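Local structure of chitooligosaccharidolytic beta-N-acetylglucosaminidase (Ostrinia furnacalis, 3NSN) at residues N199-E204 with L501-S506; L401-L406 with Y421-W426; L444-Y449 with D492-G497. The protein removes single N-acetylglucosamine units from the non-reducing ends of chitooligosaccharides, preferring short chains, as a homodimeric glycosyl hydrolase of family 20. All blocks are in the same frame, centred on the assembly; numbering follows the deposited sequence.

Contact 1 (N199-E204 with L501-S506); sequences NYYSIE and LWSEQS. With TMX (2-deoxy-2-(trimethylammonio)-beta-D-glucopyranose), chain B.
Y201 points its phenol at the bend formed by S503 and S506, joining the loops that follow the first and last strands of the family 20 (beta/alpha)8 barrel. With CG beside its own backbone N (chi1 -72°), the ring reaches the bend and meets S503 at its edge. Y201 OH lies 2.7 Å from S503 OG and forms a 2.9 Å hydrogen bond with S506 OG, whose direction is open. Both serines have further partners: S503 OG bonds to D195 O, and S506 OG to T510. N199 reaches the same bend, its CB lying 3.1 Å from S506 O, while its OD1 accepts from E561 N of the second subunit.

Beyond the bend, the bound TMX sugar lies over one face of the W502 indole, toward the rim: W502 CD2 is 3.4 Å from TMX O4, and W502 CZ2 is 3.5 Å from the C8 methyl of the TMX ammonium group. E504 OE2 accepts from TMX O4 at 2.6 Å; R198, D455 and W468 also bond to the sugar. An alanine replacing W502 is likely to leave this face of the sugar and the C8 and C9 methyls without the indole they rest on. The N199 amide ties down the bend through a single bond: ND2 donates to S503 O at 2.9 Å, nearly in line with the carbonyl (C=O...N 169°).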
loop_
_atom_site.group_PDB
_atom_site.type_symbol
_atom_site.label_atom_id
_atom_site.label_comp_id
_atom_site.label_asym_id
_atom_site.label_seq_id
_atom_site.Cartn_x
_atom_site.Cartn_y
_atom_site.Cartn_z
ATOM N N ASN A 199 -5.836 12.525 8.033
ATOM C CA ASN A 199 -6.741 11.856 7.145
ATOM C C ASN A 199 -7.606 10.939 8.018
ATOM O O ASN A 199 -7.168 10.492 9.061
ATOM C CB ASN A 199 -6.003 11.095 6.032
ATOM C CG ASN A 199 -5.704 11.934 4.810
ATOM O OD1 ASN A 199 -6.582 12.478 4.202
ATOM N ND2 ASN A 199 -4.493 11.994 4.442
ATOM N N TYR A 200 -8.838 10.728 7.620
ATOM C CA TYR A 200 -9.755 9.853 8.306
ATOM C C TYR A 200 -9.513 8.355 8.059
ATOM O O TYR A 200 -9.147 7.943 7.007
ATOM C CB TYR A 200 -11.193 10.223 7.989
ATOM C CG TYR A 200 -12.246 9.506 8.762
ATOM C CD1 TYR A 200 -12.884 8.450 8.226
ATOM C CD2 TYR A 200 -12.591 9.878 10.022
ATOM C CE1 TYR A 200 -13.809 7.821 8.861
ATOM C CE2 TYR A 200 -13.539 9.241 10.673
ATOM C CZ TYR A 200 -14.139 8.191 10.097
ATOM O OH TYR A 200 -15.083 7.543 10.720
ATOM N N TYR A 201 -9.738 7.564 9.067
ATOM C CA TYR A 201 -9.652 6.142 8.976
ATOM C C TYR A 201 -10.956 5.533 9.389
ATOM O O TYR A 201 -11.460 5.815 10.421
ATOM C CB TYR A 201 -8.529 5.603 9.858
ATOM C CG TYR A 201 -7.128 5.878 9.395
ATOM C CD1 TYR A 201 -6.325 4.880 8.903
ATOM C CD2 TYR A 201 -6.599 7.145 9.474
ATOM C CE1 TYR A 201 -5.078 5.135 8.509
ATOM C CE2 TYR A 201 -5.368 7.410 9.051
ATOM C CZ TYR A 201 -4.590 6.409 8.580
ATOM O OH TYR A 201 -3.351 6.693 8.214
ATOM N N SER A 202 -11.472 4.655 8.574
ATOM C CA SER A 202 -12.741 4.053 8.858
ATOM C C SER A 202 -12.643 3.261 10.132
ATOM O O SER A 202 -11.633 2.708 10.396
ATOM C CB SER A 202 -13.189 3.149 7.731
ATOM O OG SER A 202 -12.431 2.026 7.671
ATOM N N ILE A 203 -13.699 3.177 10.898
ATOM C CA ILE A 203 -13.574 2.378 12.078
ATOM C C ILE A 203 -13.301 0.884 11.823
ATOM O O ILE A 203 -12.713 0.240 12.643
ATOM C CB ILE A 203 -14.599 2.687 13.189
ATOM C CG1 ILE A 203 -15.598 1.621 13.327
ATOM C CG2 ILE A 203 -15.275 3.998 12.990
ATOM C CD1 ILE A 203 -15.266 0.775 14.309
ATOM N N GLU A 204 -13.717 0.356 10.683
ATOM C CA GLU A 204 -13.448 -1.018 10.314
ATOM C C GLU A 204 -11.939 -1.221 10.167
ATOM O O GLU A 204 -11.412 -2.169 10.616
ATOM C CB GLU A 204 -14.203 -1.402 9.044
ATOM C CG GLU A 204 -13.560 -2.455 8.198
ATOM C CD GLU A 204 -14.299 -2.802 6.879
ATOM O OE1 GLU A 204 -14.324 -3.985 6.530
ATOM O OE2 GLU A 204 -14.825 -1.918 6.184
ATOM N N LEU A 501 2.574 6.130 12.668
ATOM C CA LEU A 501 2.000 6.407 11.380
ATOM C C LEU A 501 1.236 7.713 11.403
ATOM O O LEU A 501 0.068 7.785 11.727
ATOM C CB LEU A 501 1.116 5.261 10.957
ATOM C CG LEU A 501 0.367 5.335 9.660
ATOM C CD1 LEU A 501 1.258 5.638 8.585
ATOM C CD2 LEU A 501 -0.333 4.055 9.429
ATOM N N TRP A 502 1.939 8.757 11.060
ATOM C CA TRP A 502 1.365 10.044 10.819
ATOM C C TRP A 502 0.694 9.928 9.429
ATOM O O TRP A 502 1.125 9.196 8.599
ATOM C CB TRP A 502 2.429 11.091 10.864
ATOM C CG TRP A 502 3.109 11.146 12.141
ATOM C CD1 TRP A 502 4.301 10.713 12.394
ATOM C CD2 TRP A 502 2.616 11.695 13.344
ATOM N NE1 TRP A 502 4.612 10.876 13.669
ATOM C CE2 TRP A 502 3.592 11.509 14.289
ATOM C CE3 TRP A 502 1.437 12.316 13.717
ATOM C CZ2 TRP A 502 3.456 11.949 15.594
ATOM C CZ3 TRP A 502 1.283 12.716 15.002
ATOM C CH2 TRP A 502 2.284 12.553 15.928
ATOM N N SER A 503 -0.367 10.661 9.245
ATOM C CA SER A 503 -1.247 10.451 8.148
ATOM C C SER A 503 -1.404 11.503 7.063
ATOM O O SER A 503 -2.368 11.522 6.370
ATOM C CB SER A 503 -2.574 9.999 8.693
ATOM O OG SER A 503 -2.436 8.908 9.499
ATOM N N GLU A 504 -0.420 12.348 6.936
ATOM C CA GLU A 504 -0.429 13.357 5.934
ATOM C C GLU A 504 -0.553 12.653 4.604
ATOM O O GLU A 504 -1.140 13.148 3.735
ATOM C CB GLU A 504 0.820 14.209 5.988
ATOM C CG GLU A 504 0.877 15.172 7.149
ATOM C CD GLU A 504 1.555 14.627 8.394
ATOM O OE1 GLU A 504 1.669 13.457 8.561
ATOM O OE2 GLU A 504 1.916 15.405 9.220
ATOM N N GLN A 505 0.011 11.471 4.506
ATOM C CA GLN A 505 -0.002 10.654 3.350
ATOM C C GLN A 505 -0.484 9.249 3.599
ATOM O O GLN A 505 0.031 8.348 3.032
ATOM C CB GLN A 505 1.367 10.634 2.750
ATOM C CG GLN A 505 1.788 11.965 2.272
ATOM C CD GLN A 505 3.160 11.981 1.781
ATOM O OE1 GLN A 505 4.031 12.061 2.537
ATOM N NE2 GLN A 505 3.353 11.889 0.518
ATOM N N SER A 506 -1.415 9.093 4.500
ATOM C CA SER A 506 -2.006 7.827 4.797
ATOM C C SER A 506 -3.455 7.966 5.274
ATOM O O SER A 506 -3.801 8.873 5.951
ATOM C CB SER A 506 -1.191 7.085 5.852
ATOM O OG SER A 506 -1.618 5.770 6.019
HETATM C C1 TMX B . 6.434 15.990 12.819
HETATM C C2 TMX B . 5.306 16.074 13.910
HETATM N N2 TMX B . 5.700 15.530 15.255
HETATM C C3 TMX B . 3.940 15.528 13.369
HETATM O O3 TMX B . 2.909 16.518 13.546
HETATM C C4 TMX B . 4.007 15.128 11.893
HETATM O O4 TMX B . 2.761 14.520 11.528
HETATM C C5 TMX B . 5.167 14.145 11.679
HETATM O O5 TMX B . 6.451 14.714 12.092
HETATM C C6 TMX B . 5.269 13.726 10.216
HETATM O O6 TMX B . 6.240 12.678 10.102
HETATM C C7 TMX B . 6.751 16.349 15.871
HETATM C C8 TMX B . 6.203 14.147 15.229
HETATM C C9 TMX B . 4.563 15.556 16.195
#

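Contact 2 (L401-L406 with Y421-W426); sequences LWTSTL and YIIQVW. With TMX (2-deoxy-2-(trimethylammonio)-beta-D-glucopyranose), chain B; NAG (2-acetamido-2-deoxy-beta-D-glucopyranose), chain C.
W426 turns back across T403 and W402, its CG set between the backbone N and the carbonyl carbon (chi1 65°). W426 CB rests 3.8 Å from W402 CZ3. In the ring, W426 CD1 passes 3.5 Å from W402 CE3 and also close to T403 OG1; the two indoles stand almost perpendicular. W426 NE1 then donates to T403 O at 2.9 Å (N-H...O 161°), with the oxygen near the plane of the indole, and this bond fixes the rotation of the ring. Farther out, one face of the six-membered ring receives a methyl of the TMX ammonium group, W426 CZ2 to TMX C7 at 3.5 Å, and W426 CH2 at the rim lies 3.7 Å from O6 of the adjoining NAG.

This indole follows the sixth strand of the (beta/alpha)8 barrel, 421-425, which pairs in parallel with the fifth, 399-402. L401 N donates to I422 O, Q424 N to L401 O, and T403 N to Q424 O. On the opposite side of the sheet from W402, the methyls T403 CG2 and I423 CG2 meet at 3.8 Å. The Q424 amide lies over one face of W402, the planes 16° apart, and is held there by bonds from OE1 to H341 and from NE2 to E498 and S447.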
loop_
_atom_site.group_PDB
_atom_site.type_symbol
_atom_site.label_atom_id
_atom_site.label_comp_id
_atom_site.label_asym_id
_atom_site.label_seq_id
_atom_site.Cartn_x
_atom_site.Cartn_y
_atom_site.Cartn_z
ATOM N N LEU A 401 4.050 13.389 27.067
ATOM C CA LEU A 401 4.381 14.500 26.226
ATOM C C LEU A 401 5.504 14.078 25.313
ATOM O O LEU A 401 6.288 13.273 25.684
ATOM C CB LEU A 401 4.833 15.688 27.067
ATOM C CG LEU A 401 3.950 16.858 27.459
ATOM C CD1 LEU A 401 2.618 16.452 27.785
ATOM C CD2 LEU A 401 4.585 17.554 28.587
ATOM N N TRP A 402 5.561 14.643 24.122
ATOM C CA TRP A 402 6.646 14.414 23.208
ATOM C C TRP A 402 7.913 15.133 23.641
ATOM O O TRP A 402 7.860 16.073 24.369
ATOM C CB TRP A 402 6.294 14.915 21.812
ATOM C CG TRP A 402 5.296 14.154 21.105
ATOM C CD1 TRP A 402 4.017 14.478 20.932
ATOM C CD2 TRP A 402 5.485 12.933 20.445
ATOM N NE1 TRP A 402 3.389 13.552 20.209
ATOM C CE2 TRP A 402 4.277 12.576 19.896
ATOM C CE3 TRP A 402 6.569 12.098 20.268
ATOM C CZ2 TRP A 402 4.114 11.415 19.201
ATOM C CZ3 TRP A 402 6.410 10.986 19.565
ATOM C CH2 TRP A 402 5.207 10.645 19.034
ATOM N N THR A 403 9.052 14.694 23.148
ATOM C CA THR A 403 10.254 15.470 23.283
ATOM C C THR A 403 10.043 16.762 22.516
ATOM O O THR A 403 9.516 16.767 21.447
ATOM C CB THR A 403 11.526 14.776 22.758
ATOM O OG1 THR A 403 11.281 14.166 21.511
ATOM C CG2 THR A 403 12.007 13.782 23.679
ATOM N N SER A 404 10.472 17.844 23.108
ATOM C CA SER A 404 10.303 19.180 22.609
ATOM C C SER A 404 11.225 20.141 23.311
ATOM O O SER A 404 12.003 19.762 24.108
ATOM C CB SER A 404 8.902 19.641 22.871
ATOM O OG SER A 404 8.649 19.829 24.220
ATOM N N THR A 405 11.059 21.407 23.029
ATOM C CA THR A 405 11.767 22.487 23.691
ATOM C C THR A 405 11.458 22.535 25.175
ATOM O O THR A 405 12.302 22.777 25.941
ATOM C CB THR A 405 11.460 23.835 23.048
ATOM O OG1 THR A 405 12.036 23.887 21.768
ATOM C CG2 THR A 405 12.033 24.903 23.823
ATOM N N LEU A 406 10.233 22.275 25.567
ATOM C CA LEU A 406 9.851 22.205 26.956
ATOM C C LEU A 406 10.527 21.087 27.692
ATOM O O LEU A 406 10.880 21.224 28.831
ATOM C CB LEU A 406 8.356 21.967 27.077
ATOM C CG LEU A 406 7.404 22.531 28.123
ATOM C CD1 LEU A 406 6.655 21.497 28.791
ATOM C CD2 LEU A 406 8.002 23.487 29.093
ATOM N N TYR A 421 5.058 12.564 34.461
ATOM C CA TYR A 421 5.192 12.619 33.037
ATOM C C TYR A 421 6.134 11.620 32.429
ATOM O O TYR A 421 7.258 11.559 32.789
ATOM C CB TYR A 421 5.628 13.997 32.616
ATOM C CG TYR A 421 4.578 15.050 32.737
ATOM C CD1 TYR A 421 3.792 15.366 31.682
ATOM C CD2 TYR A 421 4.372 15.738 33.918
ATOM C CE1 TYR A 421 2.840 16.305 31.783
ATOM C CE2 TYR A 421 3.411 16.676 34.025
ATOM C CZ TYR A 421 2.648 16.970 32.955
ATOM O OH TYR A 421 1.703 17.910 33.005
ATOM N N ILE A 422 5.630 10.898 31.453
ATOM C CA ILE A 422 6.361 10.005 30.571
ATOM C C ILE A 422 6.722 10.763 29.297
ATOM O O ILE A 422 5.945 11.498 28.786
ATOM C CB ILE A 422 5.483 8.822 30.229
ATOM C CG1 ILE A 422 5.141 8.037 31.469
ATOM C CG2 ILE A 422 6.037 7.985 29.078
ATOM C CD1 ILE A 422 4.085 7.090 31.253
ATOM N N ILE A 423 7.913 10.586 28.800
ATOM C CA ILE A 423 8.341 11.280 27.629
ATOM C C ILE A 423 8.494 10.379 26.399
ATOM O O ILE A 423 9.159 9.364 26.435
ATOM C CB ILE A 423 9.671 11.990 27.870
ATOM C CG1 ILE A 423 9.712 12.675 29.228
ATOM C CG2 ILE A 423 9.979 12.942 26.791
ATOM C CD1 ILE A 423 8.910 13.869 29.334
ATOM N N GLN A 424 7.872 10.804 25.316
ATOM C CA GLN A 424 7.896 10.079 24.084
ATOM C C GLN A 424 8.944 10.667 23.209
ATOM O O GLN A 424 8.901 11.788 22.884
ATOM C CB GLN A 424 6.533 10.060 23.419
ATOM C CG GLN A 424 6.464 9.257 22.134
ATOM C CD GLN A 424 5.084 8.752 21.727
ATOM O OE1 GLN A 424 4.056 9.239 22.119
ATOM N NE2 GLN A 424 5.103 7.751 20.911
ATOM N N VAL A 425 9.910 9.851 22.854
ATOM C CA VAL A 425 11.047 10.266 22.096
ATOM C C VAL A 425 10.878 10.030 20.594
ATOM O O VAL A 425 10.735 8.940 20.180
ATOM C CB VAL A 425 12.277 9.465 22.547
ATOM C CG1 VAL A 425 13.415 9.835 21.767
ATOM C CG2 VAL A 425 12.551 9.685 23.954
ATOM N N TRP A 426 10.907 11.088 19.816
ATOM C CA TRP A 426 10.888 11.028 18.353
ATOM C C TRP A 426 12.189 11.536 17.730
ATOM O O TRP A 426 12.284 11.734 16.561
ATOM C CB TRP A 426 9.673 11.750 17.760
ATOM C CG TRP A 426 9.654 13.207 17.996
ATOM C CD1 TRP A 426 9.361 13.812 19.126
ATOM C CD2 TRP A 426 9.939 14.235 17.066
ATOM N NE1 TRP A 426 9.470 15.135 19.009
ATOM C CE2 TRP A 426 9.822 15.436 17.739
ATOM C CE3 TRP A 426 10.289 14.256 15.731
ATOM C CZ2 TRP A 426 10.037 16.633 17.142
ATOM C CZ3 TRP A 426 10.505 15.444 15.143
ATOM C CH2 TRP A 426 10.382 16.618 15.838
HETATM C C1 TMX B . 6.434 15.990 12.819
HETATM C C2 TMX B . 5.306 16.074 13.910
HETATM N N2 TMX B . 5.700 15.530 15.255
HETATM C C3 TMX B . 3.940 15.528 13.369
HETATM O O3 TMX B . 2.909 16.518 13.546
HETATM C C4 TMX B . 4.007 15.128 11.893
HETATM O O4 TMX B . 2.761 14.520 11.528
HETATM C C5 TMX B . 5.167 14.145 11.679
HETATM O O5 TMX B . 6.451 14.714 12.092
HETATM C C6 TMX B . 5.269 13.726 10.216
HETATM O O6 TMX B . 6.240 12.678 10.102
HETATM C C7 TMX B . 6.751 16.349 15.871
HETATM C C8 TMX B . 6.203 14.147 15.229
HETATM C C9 TMX B . 4.563 15.556 16.195
HETATM C C1 NAG C . 8.495 19.047 8.942
HETATM C C2 NAG C . 7.204 18.350 8.483
HETATM C C3 NAG C . 6.345 17.923 9.689
HETATM C C4 NAG C . 7.160 17.204 10.786
HETATM C C5 NAG C . 8.445 17.994 11.082
HETATM C C6 NAG C . 9.371 17.203 11.999
HETATM C C7 NAG C . 6.342 19.195 6.300
HETATM C C8 NAG C . 7.088 18.043 5.648
HETATM N N2 NAG C . 6.436 19.285 7.642
HETATM O O3 NAG C . 5.263 17.067 9.259
HETATM O O4 NAG C . 6.323 17.152 11.947
HETATM O O5 NAG C . 9.189 18.214 9.873
HETATM O O6 NAG C . 10.392 18.069 12.473
HETATM O O7 NAG C . 5.702 19.988 5.602
#

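Contact 3 (L444-Y449 with D492-G497); sequences LIMSNY and DQVLGG
L444 is gripped through both its N-H and its C=O: L444 N donates to Q493 O at 2.9 Å, and L444 O accepts from L495 N at 2.9 Å. Two residues on, M446 N donates to G496 O at 3.0 Å, almost straight (N-H...O 174°). The parallel register slips between these bonds. L444 pairs with V494 but M446 with G497, so 494-497 carries one extra residue, a beta bulge at L495, whose backbone is helical rather than extended. G496 has phi 149°, where a CB would be jammed against the carbonyl oxygen of L495.

Side chains add a looser layer. M446 CG, beside its own backbone N (chi1 -65°), comes within 4.4 Å of V494 CG1, and I445 CG1, on the face opposite M446, is 4.4 Å from L495 CB.

Outside this, strand 421-425 flanks 444-446 through backbone bonds of I445, and L495 pairs with Y189 of the first strand, so the seventh and eighth strands of the (beta/alpha)8 barrel lie by its closure. L438 packs on L444, and P483 and A487 on V494. The bonds across the contact are all main chain and the side chains that meet are apolar, so these three hydrogen bonds depend on backbone shape, not side-chain polarity.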
loop_
_atom_site.group_PDB
_atom_site.type_symbol
_atom_site.label_atom_id
_atom_site.label_comp_id
_atom_site.label_asym_id
_atom_site.label_seq_id
_atom_site.Cartn_x
_atom_site.Cartn_y
_atom_site.Cartn_z
ATOM N N LEU A 444 10.668 6.623 29.427
ATOM C CA LEU A 444 10.534 6.940 28.040
ATOM C C LEU A 444 9.756 5.937 27.188
ATOM O O LEU A 444 9.689 4.780 27.497
ATOM C CB LEU A 444 11.893 7.106 27.438
ATOM C CG LEU A 444 12.886 8.070 28.011
ATOM C CD1 LEU A 444 14.063 7.888 27.210
ATOM C CD2 LEU A 444 12.407 9.433 27.853
ATOM N N ILE A 445 9.178 6.426 26.108
ATOM C CA ILE A 445 8.650 5.602 25.063
ATOM C C ILE A 445 9.421 5.953 23.804
ATOM O O ILE A 445 9.437 7.075 23.410
ATOM C CB ILE A 445 7.160 5.827 24.815
ATOM C CG1 ILE A 445 6.346 5.465 26.029
ATOM C CG2 ILE A 445 6.742 5.094 23.612
ATOM C CD1 ILE A 445 4.989 5.969 26.019
ATOM N N MET A 446 10.063 4.968 23.194
ATOM C CA MET A 446 10.852 5.200 22.013
ATOM C C MET A 446 10.094 5.171 20.707
ATOM O O MET A 446 9.551 4.184 20.324
ATOM C CB MET A 446 11.976 4.190 21.901
ATOM C CG MET A 446 13.005 4.250 22.962
ATOM S SD MET A 446 13.868 5.769 23.086
ATOM C CE MET A 446 14.078 6.181 21.412
ATOM N N SER A 447 10.116 6.294 20.034
ATOM C CA SER A 447 9.578 6.449 18.700
ATOM C C SER A 447 10.567 7.145 17.795
ATOM O O SER A 447 10.216 8.006 17.070
ATOM C CB SER A 447 8.248 7.187 18.731
ATOM O OG SER A 447 7.289 6.396 19.303
ATOM N N ASN A 448 11.820 6.763 17.844
ATOM C CA ASN A 448 12.798 7.521 17.140
ATOM C C ASN A 448 12.563 7.569 15.646
ATOM O O ASN A 448 12.285 6.605 15.024
ATOM C CB ASN A 448 14.223 7.126 17.548
ATOM C CG ASN A 448 14.466 5.677 17.527
ATOM O OD1 ASN A 448 13.838 4.923 18.199
ATOM N ND2 ASN A 448 15.434 5.291 16.772
ATOM N N TYR A 449 12.607 8.756 15.105
ATOM C CA TYR A 449 12.155 8.984 13.749
ATOM C C TYR A 449 12.947 8.264 12.690
ATOM O O TYR A 449 12.423 7.951 11.690
ATOM C CB TYR A 449 11.969 10.448 13.465
ATOM C CG TYR A 449 13.177 11.186 13.037
ATOM C CD1 TYR A 449 13.938 11.879 13.932
ATOM C CD2 TYR A 449 13.532 11.218 11.729
ATOM C CE1 TYR A 449 15.019 12.550 13.533
ATOM C CE2 TYR A 449 14.582 11.879 11.325
ATOM C CZ TYR A 449 15.334 12.535 12.222
ATOM O OH TYR A 449 16.414 13.182 11.785
ATOM N N ASP A 492 15.465 0.057 32.425
ATOM C CA ASP A 492 14.224 -0.183 33.089
ATOM C C ASP A 492 13.275 0.995 33.017
ATOM O O ASP A 492 12.116 0.838 33.174
ATOM C CB ASP A 492 14.393 -0.768 34.492
ATOM C CG ASP A 492 13.151 -1.447 34.983
ATOM O OD1 ASP A 492 12.588 -1.016 35.979
ATOM O OD2 ASP A 492 12.702 -2.420 34.391
ATOM N N GLN A 493 13.830 2.161 32.772
ATOM C CA GLN A 493 13.094 3.366 32.558
ATOM C C GLN A 493 12.462 3.432 31.159
ATOM O O GLN A 493 11.661 4.281 30.905
ATOM C CB GLN A 493 13.954 4.587 32.781
ATOM C CG GLN A 493 14.268 4.875 34.197
ATOM C CD GLN A 493 15.398 5.828 34.327
ATOM O OE1 GLN A 493 15.331 6.930 33.881
ATOM N NE2 GLN A 493 16.446 5.397 34.933
ATOM N N VAL A 494 12.838 2.536 30.261
ATOM C CA VAL A 494 12.220 2.535 28.964
ATOM C C VAL A 494 11.032 1.655 29.105
ATOM O O VAL A 494 11.125 0.494 29.357
ATOM C CB VAL A 494 13.133 2.041 27.875
ATOM C CG1 VAL A 494 12.390 1.905 26.581
ATOM C CG2 VAL A 494 14.236 2.965 27.694
ATOM N N LEU A 495 9.894 2.286 29.010
ATOM C CA LEU A 495 8.624 1.636 29.055
ATOM C C LEU A 495 8.417 0.760 27.856
ATOM O O LEU A 495 7.753 -0.209 27.933
ATOM C CB LEU A 495 7.505 2.641 29.220
ATOM C CG LEU A 495 7.555 3.539 30.438
ATOM C CD1 LEU A 495 6.382 4.452 30.411
ATOM C CD2 LEU A 495 7.469 2.696 31.565
ATOM N N GLY A 496 9.031 1.134 26.758
ATOM C CA GLY A 496 8.852 0.433 25.525
ATOM C C GLY A 496 8.962 1.277 24.300
ATOM O O GLY A 496 9.675 2.192 24.256
ATOM N N GLY A 497 8.242 0.900 23.277
ATOM C CA GLY A 497 8.301 1.547 21.995
ATOM C C GLY A 497 7.012 1.692 21.237
ATOM O O GLY A 497 6.064 1.029 21.521
#

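In the fold
All three contacts belong to the catalytic barrel: contact 2 pairs strands five and six, contact 3 strands seven and eight, and contact 1 joins the loops after strands one and eight. Contacts 2 and 3 are neighbours in the sheet, centres about 11 Å apart, tied where V425 N lies 2.9 Å from I445 O. Contact 1 is about 23 Å from each by centres, yet it meets contact 2 at the TMX sugar, where W502 CZ2 is 3.7 Å from W402 CZ2 and the ammonium methyls lie against both W502 and W426. The W426 side chain is also about 4 Å from that of E346, inferred to belong to the charge relay. Contact 3 stays back, the I445 side chain about 12 Å from TMX.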